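Local atomic coordinates of esterase (uncultured bacterium FLS12, PDB entry 4RGY), a protein that hydrolyses ester bonds as a low-temperature-active, alkaline esterase of the alpha/beta-hydrolase clan, found in a marine-sediment metagenome. Residues Q6-S11 / S17-V22; T45-H50 / E102-A107; V81-Y86 / V171-N176; N176-L181 / S187-F192. All coordinates share one frame; numbering follows the deposited sequence.

Contact 1 (Q6-S11 / S17-V22); sequences QCDFFS and STSMTV
Cys7 and Met20 face each other as an antiparallel hydrogen-bonded pair, as do Phe9 and Thr18. Four backbone bonds of 2.9 to 3.0 Å between N and O of these residues define the ladder, and Thr18 N to Phe9 O is the straightest of them (173°). The tight side is the face bearing Cys7, Phe9, Thr18 and Met20. Thr18 CG2 lies 3.7 Å from Phe9 CZ, an off-centre CH-pi contact, while the Met20 and Phe9 side chains cross at about a right angle, Met20 CG 3.7 Å from Phe9 CE1. The first torsion of Phe9 (chi1 64°) sets CG between backbone N and carbonyl carbon, laying the ring beside Thr18. Met20 SD adds an oblique Met-aromatic contact.

The other face is more polar and looser: Gln6, Asp8 and Phe10 are partly exposed, though Ser19 and Thr21 are buried. Ser19 OG donates to Asp8 OD1 over 2.6 Å, and Gln6 bends at chi2 to bring OE1 2.9 Å from Thr21 OG1, a hydroxyl whose single proton also has His56 O within reach. An alanine in place of Gln6 would remove the amide and probably leave the Thr21 hydroxyl with His56 O as its acceptor.

On the face of Phe9 and Met20 the hairpin packs on Phe110 of helix 95-110. Thr21 pairs by backbone bonding with Met78 of strand 75-79, and Gln6 to Asp8 pair with a strand of a second subunit, continuing the sheet.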
loop_
_atom_site.group_PDB
_atom_site.type_symbol
_atom_site.label_atom_id
_atom_site.label_comp_id
_atom_site.label_asym_id
_atom_site.label_seq_id
_atom_site.Cartn_x
_atom_site.Cartn_y
_atom_site.Cartn_z
ATOM N N GLN A 6 3.121 5.778 0.578
ATOM C CA GLN A 6 1.927 5.717 -0.237
ATOM C C GLN A 6 0.864 6.507 0.514
ATOM O O GLN A 6 0.514 6.186 1.651
ATOM C CB GLN A 6 1.504 4.271 -0.470
ATOM C CG GLN A 6 2.563 3.444 -1.219
ATOM C CD GLN A 6 2.800 3.879 -2.663
ATOM O OE1 GLN A 6 2.033 4.654 -3.236
ATOM N NE2 GLN A 6 3.873 3.368 -3.259
ATOM N N CYS A 7 0.384 7.568 -0.118
ATOM C CA CYS A 7 -0.443 8.562 0.550
ATOM C C CYS A 7 -1.829 8.576 -0.046
ATOM O O CYS A 7 -1.992 8.853 -1.241
ATOM C CB CYS A 7 0.168 9.956 0.352
ATOM S SG CYS A 7 1.968 10.066 0.584
ATOM N N ASP A 8 -2.833 8.301 0.778
ATOM C CA ASP A 8 -4.223 8.369 0.358
ATOM C C ASP A 8 -4.867 9.558 1.057
ATOM O O ASP A 8 -5.076 9.541 2.273
ATOM C CB ASP A 8 -4.949 7.073 0.700
ATOM C CG ASP A 8 -4.321 5.878 0.036
ATOM O OD1 ASP A 8 -3.991 5.985 -1.158
ATOM O OD2 ASP A 8 -4.132 4.843 0.711
ATOM N N PHE A 9 -5.193 10.588 0.278
ATOM C CA PHE A 9 -5.592 11.876 0.825
ATOM C C PHE A 9 -6.766 12.429 0.031
ATOM O O PHE A 9 -7.126 11.896 -1.015
ATOM C CB PHE A 9 -4.417 12.865 0.758
ATOM C CG PHE A 9 -3.980 13.180 -0.645
ATOM C CD1 PHE A 9 -3.074 12.360 -1.307
ATOM C CD2 PHE A 9 -4.483 14.288 -1.311
ATOM C CE1 PHE A 9 -2.686 12.641 -2.613
ATOM C CE2 PHE A 9 -4.099 14.576 -2.616
ATOM C CZ PHE A 9 -3.199 13.746 -3.263
ATOM N N PHE A 10 -7.359 13.506 0.529
ATOM C CA PHE A 10 -8.496 14.106 -0.148
ATOM C C PHE A 10 -8.108 15.370 -0.887
ATOM O O PHE A 10 -7.453 16.254 -0.319
ATOM C CB PHE A 10 -9.626 14.422 0.848
ATOM C CG PHE A 10 -10.909 14.829 0.178
ATOM C CD1 PHE A 10 -11.756 13.864 -0.339
ATOM C CD2 PHE A 10 -11.258 16.166 0.054
ATOM C CE1 PHE A 10 -12.933 14.217 -0.970
ATOM C CE2 PHE A 10 -12.439 16.533 -0.574
ATOM C CZ PHE A 10 -13.280 15.550 -1.079
ATOM N N SER A 11 -8.520 15.461 -2.149
ATOM C CA SER A 11 -8.339 16.686 -2.912
ATOM C C SER A 11 -9.629 17.497 -2.921
ATOM O O SER A 11 -10.651 17.064 -3.467
ATOM C CB SER A 11 -7.912 16.396 -4.351
ATOM O OG SER A 11 -8.027 17.580 -5.126
ATOM N N SER A 17 -11.105 11.652 -3.256
ATOM C CA SER A 17 -10.076 10.901 -2.547
ATOM C C SER A 17 -9.151 10.296 -3.585
ATOM O O SER A 17 -9.606 9.640 -4.534
ATOM C CB SER A 17 -10.706 9.776 -1.734
ATOM O OG SER A 17 -11.455 10.286 -0.647
ATOM N N THR A 18 -7.854 10.525 -3.428
ATOM C CA THR A 18 -6.903 10.079 -4.430
ATOM C C THR A 18 -5.590 9.710 -3.741
ATOM O O THR A 18 -5.533 9.618 -2.513
ATOM C CB THR A 18 -6.771 11.159 -5.540
ATOM O OG1 THR A 18 -5.956 10.668 -6.614
ATOM C CG2 THR A 18 -6.184 12.437 -4.960
ATOM N N SER A 19 -4.549 9.456 -4.528
ATOM C CA SER A 19 -3.310 8.932 -3.980
ATOM C C SER A 19 -2.093 9.554 -4.630
ATOM O O SER A 19 -2.166 10.016 -5.764
ATOM C CB SER A 19 -3.247 7.421 -4.196
ATOM O OG SER A 19 -4.346 6.793 -3.570
ATOM N N MET A 20 -0.979 9.562 -3.910
ATOM C CA MET A 20 0.318 9.885 -4.500
ATOM C C MET A 20 1.394 9.039 -3.836
ATOM O O MET A 20 1.199 8.496 -2.739
ATOM C CB MET A 20 0.653 11.368 -4.332
ATOM C CG MET A 20 0.863 11.799 -2.893
ATOM S SD MET A 20 1.301 13.543 -2.847
ATOM C CE MET A 20 1.019 13.907 -1.117
ATOM N N THR A 21 2.538 8.913 -4.509
ATOM C CA THR A 21 3.696 8.239 -3.940
ATOM C C THR A 21 4.758 9.288 -3.684
ATOM O O THR A 21 5.017 10.122 -4.549
ATOM C CB THR A 21 4.260 7.219 -4.935
ATOM O OG1 THR A 21 3.224 6.294 -5.297
ATOM C CG2 THR A 21 5.437 6.470 -4.342
ATOM N N VAL A 22 5.355 9.260 -2.499
ATOM C CA VAL A 22 6.402 10.213 -2.148
ATOM C C VAL A 22 7.623 9.459 -1.647
ATOM O O VAL A 22 7.507 8.521 -0.855
ATOM C CB VAL A 22 5.909 11.208 -1.065
ATOM C CG1 VAL A 22 7.051 12.053 -0.530
ATOM C CG2 VAL A 22 4.798 12.097 -1.625
#

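Contact 2 (T45-H50 / E102-A107); sequences TLFLLH and ELPALA
Phe47 meets Leu103 and Pro104 without any hydrogen bond between the two segments; the shortest hydrogen bond within the two segments runs inside the helix, from Leu106 N to Glu102 O at 2.8 Å. The next bond along, Ala107 N to Leu103 O, is 2.9 Å long. Pro104, which has no N-H to give, is where the helix kinks.

What joins strand and helix is purely apolar. Phe47 points its ring at the helix from the middle of strand 45-49, with CG anti to the carbonyl carbon (chi1 -67°). One rim of the ring does the touching. Leu103 uses its CD2 branch, which reaches the ring edge near its plane, 3.9 Å from Phe47 CE2, and the two side chains slide past each other in opposite directions. Pro104 comes obliquely and crosses at about a right angle, its CB 3.9 Å from Phe47 CZ and its CA 3.9 Å from Phe47 CE2. The backbones stay well apart, Phe47 CA being 8.4 Å from Pro104 CA, so the ring spans the distance, and the two segments bury only 126 Å² between them. An alanine at Phe47 would probably open a gap between strand and helix and strip Leu103 CD2 and the Pro104 ring of their apolar partner.

Strand 45-49 runs parallel between strands 75-79 and 120-125. Helix 95-110 packs against this part of the sheet, with Leu103 also on Pro79 of strand 75-79, and Phe47 on Thr120 of the neighbouring strand.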
loop_
_atom_site.group_PDB
_atom_site.type_symbol
_atom_site.label_atom_id
_atom_site.label_comp_id
_atom_site.label_asym_id
_atom_site.label_seq_id
_atom_site.Cartn_x
_atom_site.Cartn_y
_atom_site.Cartn_z
ATOM N N THR A 45 12.694 19.401 -3.952
ATOM C CA THR A 45 11.674 18.446 -4.359
ATOM C C THR A 45 11.503 18.394 -5.863
ATOM O O THR A 45 11.361 19.425 -6.529
ATOM C CB THR A 45 10.319 18.772 -3.700
ATOM O OG1 THR A 45 10.470 18.684 -2.277
ATOM C CG2 THR A 45 9.235 17.776 -4.135
ATOM N N LEU A 46 11.522 17.174 -6.392
ATOM C CA LEU A 46 11.166 16.941 -7.786
ATOM C C LEU A 46 9.740 16.404 -7.867
ATOM O O LEU A 46 9.426 15.363 -7.287
ATOM C CB LEU A 46 12.139 15.946 -8.422
ATOM C CG LEU A 46 11.772 15.378 -9.794
ATOM C CD1 LEU A 46 11.839 16.469 -10.854
ATOM C CD2 LEU A 46 12.689 14.212 -10.168
ATOM N N PHE A 47 8.889 17.126 -8.582
ATOM C CA PHE A 47 7.552 16.641 -8.898
ATOM C C PHE A 47 7.675 15.863 -10.193
ATOM O O PHE A 47 8.093 16.416 -11.212
ATOM C CB PHE A 47 6.570 17.810 -9.014
ATOM C CG PHE A 47 6.334 18.503 -7.701
ATOM C CD1 PHE A 47 7.218 19.470 -7.230
ATOM C CD2 PHE A 47 5.248 18.149 -6.909
ATOM C CE1 PHE A 47 7.007 20.084 -5.990
ATOM C CE2 PHE A 47 5.029 18.756 -5.681
ATOM C CZ PHE A 47 5.909 19.722 -5.217
ATOM N N LEU A 48 7.335 14.579 -10.143
ATOM C CA LEU A 48 7.639 13.642 -11.224
ATOM C C LEU A 48 6.332 13.079 -11.753
ATOM O O LEU A 48 5.630 12.325 -11.067
ATOM C CB LEU A 48 8.570 12.541 -10.707
ATOM C CG LEU A 48 9.115 11.523 -11.712
ATOM C CD1 LEU A 48 9.862 12.188 -12.870
ATOM C CD2 LEU A 48 10.028 10.534 -10.999
ATOM N N LEU A 49 5.995 13.501 -12.971
ATOM C CA LEU A 49 4.657 13.326 -13.529
ATOM C C LEU A 49 4.527 12.119 -14.455
ATOM O O LEU A 49 5.422 11.826 -15.256
ATOM C CB LEU A 49 4.252 14.592 -14.263
ATOM C CG LEU A 49 4.462 15.875 -13.453
ATOM C CD1 LEU A 49 3.989 17.078 -14.258
ATOM C CD2 LEU A 49 3.772 15.794 -12.099
ATOM N N HIS A 50 3.397 11.427 -14.343
ATOM C CA HIS A 50 3.159 10.212 -15.132
ATOM C C HIS A 50 2.643 10.485 -16.538
ATOM O O HIS A 50 2.284 11.609 -16.883
ATOM C CB HIS A 50 2.217 9.244 -14.398
ATOM C CG HIS A 50 0.807 9.739 -14.234
ATOM N ND1 HIS A 50 -0.063 9.908 -15.297
ATOM C CD2 HIS A 50 0.110 10.084 -13.125
ATOM C CE1 HIS A 50 -1.233 10.329 -14.842
ATOM N NE2 HIS A 50 -1.150 10.450 -13.527
ATOM N N GLU A 102 -2.969 22.966 -5.541
ATOM C CA GLU A 102 -3.302 22.168 -4.368
ATOM C C GLU A 102 -2.290 21.078 -4.048
ATOM O O GLU A 102 -1.916 20.877 -2.890
ATOM C CB GLU A 102 -4.686 21.547 -4.497
ATOM C CG GLU A 102 -5.183 20.999 -3.167
ATOM C CD GLU A 102 -6.456 20.205 -3.286
ATOM O OE1 GLU A 102 -6.672 19.568 -4.332
ATOM O OE2 GLU A 102 -7.238 20.207 -2.314
ATOM N N LEU A 103 -1.856 20.355 -5.069
ATOM C CA LEU A 103 -0.979 19.219 -4.840
ATOM C C LEU A 103 0.354 19.605 -4.207
ATOM O O LEU A 103 0.748 18.988 -3.218
ATOM C CB LEU A 103 -0.779 18.437 -6.129
ATOM C CG LEU A 103 -0.052 17.110 -6.060
ATOM C CD1 LEU A 103 -0.556 16.489 -7.236
ATOM C CD2 LEU A 103 1.445 17.234 -6.171
ATOM N N PRO A 104 1.052 20.626 -4.747
ATOM C CA PRO A 104 2.292 21.025 -4.074
ATOM C C PRO A 104 2.038 21.512 -2.648
ATOM O O PRO A 104 2.832 21.215 -1.751
ATOM C CB PRO A 104 2.825 22.158 -4.954
ATOM C CG PRO A 104 2.189 21.933 -6.284
ATOM C CD PRO A 104 0.839 21.382 -5.997
ATOM N N ALA A 105 0.940 22.229 -2.429
ATOM C CA ALA A 105 0.602 22.680 -1.082
ATOM C C ALA A 105 0.384 21.503 -0.141
ATOM O O ALA A 105 0.861 21.512 0.995
ATOM C CB ALA A 105 -0.627 23.587 -1.095
ATOM N N LEU A 106 -0.343 20.488 -0.606
ATOM C CA LEU A 106 -0.605 19.320 0.228
ATOM C C LEU A 106 0.682 18.562 0.537
ATOM O O LEU A 106 0.928 18.155 1.673
ATOM C CB LEU A 106 -1.615 18.391 -0.446
ATOM C CG LEU A 106 -3.067 18.880 -0.456
ATOM C CD1 LEU A 106 -3.915 18.015 -1.368
ATOM C CD2 LEU A 106 -3.664 18.910 0.949
ATOM N N ALA A 107 1.513 18.363 -0.476
ATOM C CA ALA A 107 2.774 17.674 -0.259
ATOM C C ALA A 107 3.627 18.406 0.771
ATOM O O ALA A 107 4.193 17.781 1.670
ATOM C CB ALA A 107 3.532 17.511 -1.572
#

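Contact 3 (V81-Y86 / V171-N176); sequences VHRSFY and VAEQRN
Arg83, in an irregular loop, faces Glu173, on regular helix 170-178, with their CA atoms 8.8 Å apart. The loop 81-86 has no strand or helix, and Phe85 and Tyr86 both take left-handed backbone angles. An ST turn shapes it: Ser84 OG accepts from Tyr86 N over 3.2 Å and donates to Val81 O over 2.7 Å. In the helix, Asn176 N to Ala172 O (2.9 Å) documents the regular winding.

Two side chains carry the contact, crossing at about a right angle. Arg83 bends at chi3 (58°), which turns the NE side of its guanidinium toward the helix, and Glu173 extends to meet it. The grip is side-on and bidentate: Arg83 NE reaches Glu173 OE2 at 2.7 Å, and Arg83 NH2 reaches Glu173 OE1 at the same distance and nearly straight (175°). Both oxygens use their syn lone pairs, and guanidinium and carboxylate planes differ by only 9°. Water 1 donates to Glu173 OE2 and to Arg83 O, closing a second link back to the loop. Phe85 comes only loosely against Gln174 OE1, and lies near, without touching, the probable catalytic triad of Ser126, His245 and Asp216.

Arg83 NH1 bonds to Gly15 O of a third subunit, so this arginine ties loop, helix and interface. The paired charges probably compensate each other, with two bonds fixing the guanidinium's rotation and two donors, Arg83 NE and the water, holding Glu173 OE2.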
loop_
_atom_site.group_PDB
_atom_site.type_symbol
_atom_site.label_atom_id
_atom_site.label_comp_id
_atom_site.label_asym_id
_atom_site.label_seq_id
_atom_site.Cartn_x
_atom_site.Cartn_y
_atom_site.Cartn_z
ATOM N N VAL A 81 -3.096 12.080 -12.068
ATOM C CA VAL A 81 -4.038 13.012 -12.688
ATOM C C VAL A 81 -4.966 12.359 -13.706
ATOM O O VAL A 81 -5.582 13.058 -14.526
ATOM C CB VAL A 81 -3.334 14.209 -13.360
ATOM C CG1 VAL A 81 -2.487 14.955 -12.335
ATOM C CG2 VAL A 81 -2.482 13.741 -14.545
ATOM N N HIS A 82 -5.058 11.033 -13.662
ATOM C CA HIS A 82 -5.942 10.300 -14.567
ATOM C C HIS A 82 -5.634 10.652 -16.027
ATOM O O HIS A 82 -4.466 10.861 -16.356
ATOM C CB HIS A 82 -7.395 10.523 -14.152
ATOM C CG HIS A 82 -7.622 10.212 -12.708
ATOM N ND1 HIS A 82 -8.325 11.042 -11.862
ATOM C CD2 HIS A 82 -7.178 9.184 -11.944
ATOM C CE1 HIS A 82 -8.326 10.524 -10.646
ATOM N NE2 HIS A 82 -7.635 9.399 -10.669
ATOM N N ARG A 83 -6.633 10.716 -16.905
ATOM C CA ARG A 83 -6.371 10.978 -18.319
ATOM C C ARG A 83 -6.694 12.433 -18.659
ATOM O O ARG A 83 -7.422 12.721 -19.609
ATOM C CB ARG A 83 -7.159 10.009 -19.209
ATOM C CG ARG A 83 -6.772 8.539 -19.035
ATOM C CD ARG A 83 -7.677 7.624 -19.860
ATOM N NE ARG A 83 -7.621 7.977 -21.278
ATOM C CZ ARG A 83 -6.791 7.419 -22.156
ATOM N NH1 ARG A 83 -5.961 6.449 -21.778
ATOM N NH2 ARG A 83 -6.802 7.820 -23.422
ATOM N N SER A 84 -6.121 13.354 -17.889
ATOM C CA SER A 84 -6.519 14.761 -17.944
ATOM C C SER A 84 -5.582 15.687 -18.704
ATOM O O SER A 84 -5.917 16.844 -18.929
ATOM C CB SER A 84 -6.597 15.297 -16.530
ATOM O OG SER A 84 -5.308 15.322 -15.947
ATOM N N PHE A 85 -4.408 15.200 -19.080
ATOM C CA PHE A 85 -3.403 16.076 -19.662
ATOM C C PHE A 85 -3.103 17.297 -18.774
ATOM O O PHE A 85 -2.755 18.358 -19.280
ATOM C CB PHE A 85 -3.780 16.491 -21.104
ATOM C CG PHE A 85 -3.105 15.664 -22.148
ATOM C CD1 PHE A 85 -3.611 14.420 -22.505
ATOM C CD2 PHE A 85 -1.932 16.106 -22.743
ATOM C CE1 PHE A 85 -2.966 13.641 -23.443
ATOM C CE2 PHE A 85 -1.283 15.332 -23.692
ATOM C CZ PHE A 85 -1.806 14.103 -24.044
ATOM N N TYR A 86 -3.200 17.134 -17.455
ATOM C CA TYR A 86 -2.804 18.214 -16.538
ATOM C C TYR A 86 -3.579 19.494 -16.854
ATOM O O TYR A 86 -3.044 20.600 -16.792
ATOM C CB TYR A 86 -1.269 18.417 -16.594
ATOM C CG TYR A 86 -0.565 17.132 -16.209
ATOM C CD1 TYR A 86 -0.282 16.840 -14.883
ATOM C CD2 TYR A 86 -0.236 16.181 -17.171
ATOM C CE1 TYR A 86 0.320 15.646 -14.517
ATOM C CE2 TYR A 86 0.372 14.981 -16.816
ATOM C CZ TYR A 86 0.643 14.721 -15.485
ATOM O OH TYR A 86 1.211 13.534 -15.096
ATOM N N VAL A 171 -10.927 11.644 -30.206
ATOM C CA VAL A 171 -11.319 13.027 -30.443
ATOM C C VAL A 171 -12.306 13.524 -29.381
ATOM O O VAL A 171 -12.186 14.645 -28.883
ATOM C CB VAL A 171 -11.913 13.217 -31.860
ATOM C CG1 VAL A 171 -12.469 14.622 -32.021
ATOM C CG2 VAL A 171 -10.859 12.942 -32.913
ATOM N N ALA A 172 -13.282 12.692 -29.030
ATOM C CA ALA A 172 -14.224 13.065 -27.981
ATOM C C ALA A 172 -13.498 13.327 -26.662
ATOM O O ALA A 172 -13.845 14.263 -25.935
ATOM C CB ALA A 172 -15.296 11.996 -27.805
ATOM N N GLU A 173 -12.483 12.519 -26.362
ATOM C CA GLU A 173 -11.720 12.705 -25.133
ATOM C C GLU A 173 -10.941 14.016 -25.167
ATOM O O GLU A 173 -10.886 14.736 -24.169
ATOM C CB GLU A 173 -10.778 11.528 -24.873
ATOM C CG GLU A 173 -9.927 11.707 -23.614
ATOM C CD GLU A 173 -9.172 10.451 -23.223
ATOM O OE1 GLU A 173 -8.485 9.872 -24.089
ATOM O OE2 GLU A 173 -9.255 10.047 -22.046
ATOM N N GLN A 174 -10.348 14.335 -26.315
ATOM C CA GLN A 174 -9.641 15.602 -26.448
ATOM C C GLN A 174 -10.594 16.780 -26.232
ATOM O O GLN A 174 -10.229 17.782 -25.614
ATOM C CB GLN A 174 -8.935 15.687 -27.805
ATOM C CG GLN A 174 -7.791 14.680 -27.957
ATOM C CD GLN A 174 -6.699 14.882 -26.923
ATOM O OE1 GLN A 174 -6.431 14.007 -26.089
ATOM N NE2 GLN A 174 -6.056 16.040 -26.969
ATOM N N ARG A 175 -11.827 16.648 -26.718
ATOM C CA ARG A 175 -12.841 17.670 -26.473
ATOM C C ARG A 175 -13.223 17.766 -24.997
ATOM O O ARG A 175 -13.414 18.864 -24.475
ATOM C CB ARG A 175 -14.076 17.445 -27.348
ATOM C CG ARG A 175 -13.782 17.651 -28.825
ATOM C CD ARG A 175 -15.054 17.752 -29.652
ATOM N NE ARG A 175 -14.740 18.139 -31.025
ATOM C CZ ARG A 175 -14.920 17.360 -32.084
ATOM N NH1 ARG A 175 -15.442 16.149 -31.942
ATOM N NH2 ARG A 175 -14.597 17.798 -33.291
ATOM N N ASN A 176 -13.295 16.631 -24.314
ATOM C CA ASN A 176 -13.549 16.651 -22.873
ATOM C C ASN A 176 -12.438 17.374 -22.123
ATOM O O ASN A 176 -12.691 18.108 -21.167
ATOM C CB ASN A 176 -13.684 15.238 -22.316
ATOM C CG ASN A 176 -14.886 14.502 -22.868
ATOM O OD1 ASN A 176 -15.823 15.108 -23.382
ATOM N ND2 ASN A 176 -14.857 13.177 -22.762
HETATM O O HOH W 1 -9.965 11.786 -20.107
#

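Contact 4 (N176-L181 / S187-F192); sequences NIFGDL and SDHDLF
A T-shaped aromatic pair, Phe178 against His189, links the C-terminal end of helix 170-178 to the turn that leads into helix 191-200. The evidence is geometric: the ring centroids are 5.3 Å apart and the planes stand at 83°. Phe178 supplies the edge, its CD1 lying 3.7 Å from His189 ND1 over one face of the imidazole. Across that ring, Asp188 OD1 sits over the other face, offset toward the rim, where its charge may polarise the imidazole. The phenyl ring is itself covered by Ile177 CG2, 3.5 Å above its centre.

Water 2 adds a polar link, donating to Phe178 O and lying 3.0 Å from His189 NE2. Both backbones turn sharply beside the pair. Gly179 leaves the helix with positive phi (81°), where a side chain would jam against the carbonyl oxygen of Phe178. In the other segment, a type I turn runs from Ser187 to Asp190, closed by Asp190 N to Ser187 O at 3.1 Å, and an ST turn joins His189 N to Ser187 OG. Asp190 is the N-cap of the next helix, its OD1 taking Phe192 N at 2.9 Å from above the carboxylate plane.

Tyr130 of helix 127-138 touches both parts: Phe178 packs on it, its OH is hydrogen-bonded to His189 O, and Leu191 touches it too. Leu184, in the connecting loop, touches the side chains of both Phe178 and His189.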
loop_
_atom_site.group_PDB
_atom_site.type_symbol
_atom_site.label_atom_id
_atom_site.label_comp_id
_atom_site.label_asym_id
_atom_site.label_seq_id
_atom_site.Cartn_x
_atom_site.Cartn_y
_atom_site.Cartn_z
ATOM N N ASN A 176 -13.295 16.631 -24.314
ATOM C CA ASN A 176 -13.549 16.651 -22.873
ATOM C C ASN A 176 -12.438 17.374 -22.123
ATOM O O ASN A 176 -12.691 18.108 -21.167
ATOM C CB ASN A 176 -13.684 15.238 -22.316
ATOM C CG ASN A 176 -14.886 14.502 -22.868
ATOM O OD1 ASN A 176 -15.823 15.108 -23.382
ATOM N ND2 ASN A 176 -14.857 13.177 -22.762
ATOM N N ILE A 177 -11.205 17.166 -22.563
ATOM C CA ILE A 177 -10.067 17.818 -21.932
ATOM C C ILE A 177 -10.005 19.307 -22.268
ATOM O O ILE A 177 -9.986 20.156 -21.371
ATOM C CB ILE A 177 -8.745 17.150 -22.349
ATOM C CG1 ILE A 177 -8.690 15.711 -21.822
ATOM C CG2 ILE A 177 -7.558 17.959 -21.829
ATOM C CD1 ILE A 177 -7.628 14.865 -22.485
ATOM N N PHE A 178 -10.018 19.625 -23.562
ATOM C CA PHE A 178 -9.685 20.969 -24.028
ATOM C C PHE A 178 -10.851 21.833 -24.467
ATOM O O PHE A 178 -10.677 23.039 -24.652
ATOM C CB PHE A 178 -8.683 20.891 -25.184
ATOM C CG PHE A 178 -7.349 20.339 -24.787
ATOM C CD1 PHE A 178 -6.517 21.064 -23.949
ATOM C CD2 PHE A 178 -6.923 19.100 -25.251
ATOM C CE1 PHE A 178 -5.286 20.571 -23.567
ATOM C CE2 PHE A 178 -5.694 18.595 -24.875
ATOM C CZ PHE A 178 -4.869 19.340 -24.032
ATOM N N GLY A 179 -12.023 21.233 -24.649
ATOM C CA GLY A 179 -13.175 21.973 -25.146
ATOM C C GLY A 179 -13.168 22.139 -26.652
ATOM O O GLY A 179 -13.125 21.155 -27.391
ATOM N N ASP A 180 -13.223 23.384 -27.109
ATOM C CA ASP A 180 -13.196 23.678 -28.535
ATOM C C ASP A 180 -11.781 23.474 -29.073
ATOM O O ASP A 180 -10.901 24.301 -28.835
ATOM C CB ASP A 180 -13.636 25.124 -28.765
ATOM C CG ASP A 180 -13.726 25.491 -30.239
ATOM O OD1 ASP A 180 -13.349 24.680 -31.112
ATOM O OD2 ASP A 180 -14.185 26.617 -30.518
ATOM N N LEU A 181 -11.575 22.386 -29.809
ATOM C CA LEU A 181 -10.245 22.052 -30.318
ATOM C C LEU A 181 -9.693 23.118 -31.267
ATOM O O LEU A 181 -8.482 23.339 -31.322
ATOM C CB LEU A 181 -10.239 20.675 -30.991
ATOM C CG LEU A 181 -10.687 19.506 -30.103
ATOM C CD1 LEU A 181 -10.542 18.179 -30.838
ATOM C CD2 LEU A 181 -9.927 19.482 -28.772
ATOM N N SER A 187 -3.515 29.302 -27.561
ATOM C CA SER A 187 -4.141 29.337 -26.246
ATOM C C SER A 187 -3.123 29.084 -25.141
ATOM O O SER A 187 -1.957 28.765 -25.411
ATOM C CB SER A 187 -5.240 28.281 -26.166
ATOM O OG SER A 187 -4.682 26.976 -26.047
ATOM N N ASP A 188 -3.558 29.242 -23.896
ATOM C CA ASP A 188 -2.677 28.971 -22.766
ATOM C C ASP A 188 -2.370 27.482 -22.569
ATOM O O ASP A 188 -1.578 27.134 -21.691
ATOM C CB ASP A 188 -3.184 29.624 -21.467
ATOM C CG ASP A 188 -4.547 29.124 -21.035
ATOM O OD1 ASP A 188 -5.055 28.129 -21.596
ATOM O OD2 ASP A 188 -5.107 29.744 -20.109
ATOM N N HIS A 189 -2.997 26.627 -23.381
ATOM C CA HIS A 189 -2.718 25.190 -23.385
ATOM C C HIS A 189 -1.556 24.858 -24.318
ATOM O O HIS A 189 -0.975 23.784 -24.250
ATOM C CB HIS A 189 -3.919 24.373 -23.875
ATOM C CG HIS A 189 -5.210 24.668 -23.178
ATOM N ND1 HIS A 189 -5.563 24.078 -21.986
ATOM C CD2 HIS A 189 -6.255 25.451 -23.537
ATOM C CE1 HIS A 189 -6.762 24.504 -21.626
ATOM N NE2 HIS A 189 -7.208 25.327 -22.556
ATOM N N ASP A 190 -1.279 25.772 -25.240
ATOM C CA ASP A 190 -0.364 25.524 -26.349
ATOM C C ASP A 190 1.065 25.863 -25.958
ATOM O O ASP A 190 1.414 27.039 -25.795
ATOM C CB ASP A 190 -0.835 26.391 -27.517
ATOM C CG ASP A 190 0.033 26.278 -28.755
ATOM O OD1 ASP A 190 1.008 25.500 -28.782
ATOM O OD2 ASP A 190 -0.318 26.980 -29.743
ATOM N N LEU A 191 1.890 24.831 -25.771
ATOM C CA LEU A 191 3.287 25.045 -25.372
ATOM C C LEU A 191 4.061 25.917 -26.358
ATOM O O LEU A 191 5.004 26.605 -25.958
ATOM C CB LEU A 191 4.037 23.723 -25.192
ATOM C CG LEU A 191 3.509 22.744 -24.153
ATOM C CD1 LEU A 191 4.467 21.574 -24.085
ATOM C CD2 LEU A 191 3.386 23.420 -22.800
ATOM N N PHE A 192 3.669 25.891 -27.630
ATOM C CA PHE A 192 4.344 26.721 -28.627
ATOM C C PHE A 192 4.119 28.199 -28.317
ATOM O O PHE A 192 5.051 29.000 -28.387
ATOM C CB PHE A 192 3.880 26.373 -30.042
ATOM C CG PHE A 192 4.380 25.049 -30.542
ATOM C CD1 PHE A 192 3.930 23.853 -29.978
ATOM C CD2 PHE A 192 5.314 24.991 -31.567
ATOM C CE1 PHE A 192 4.401 22.626 -30.432
ATOM C CE2 PHE A 192 5.776 23.775 -32.037
ATOM C CZ PHE A 192 5.323 22.587 -31.472
HETATM O O HOH W 2 -10.246 25.070 -22.519
#

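In the fold
Contact 1 closes first, as the hairpin of strands 2-11 and 16-25. Contact 2 opens next and spans 45-50 to 102-107, joining the central sheet to helix 95-110; it meets contact 1 where Ser11 OG approaches Glu102 OE1. Contact 3 begins at 81-86, inside that span, and ends at 171-176, beyond it, so contacts 2 and 3 cross. They also touch, through His50 with Val81 and Tyr86. Contact 4 follows in series, closing the five-residue connection between 181 and 187, and shares Asn176 with contact 3; helix 170-178 meets the loop after strand 75-79 through Glu173 and the turn before helix 191-200 at its C-terminal end. Contacts 1 and 3 both reach the third subunit.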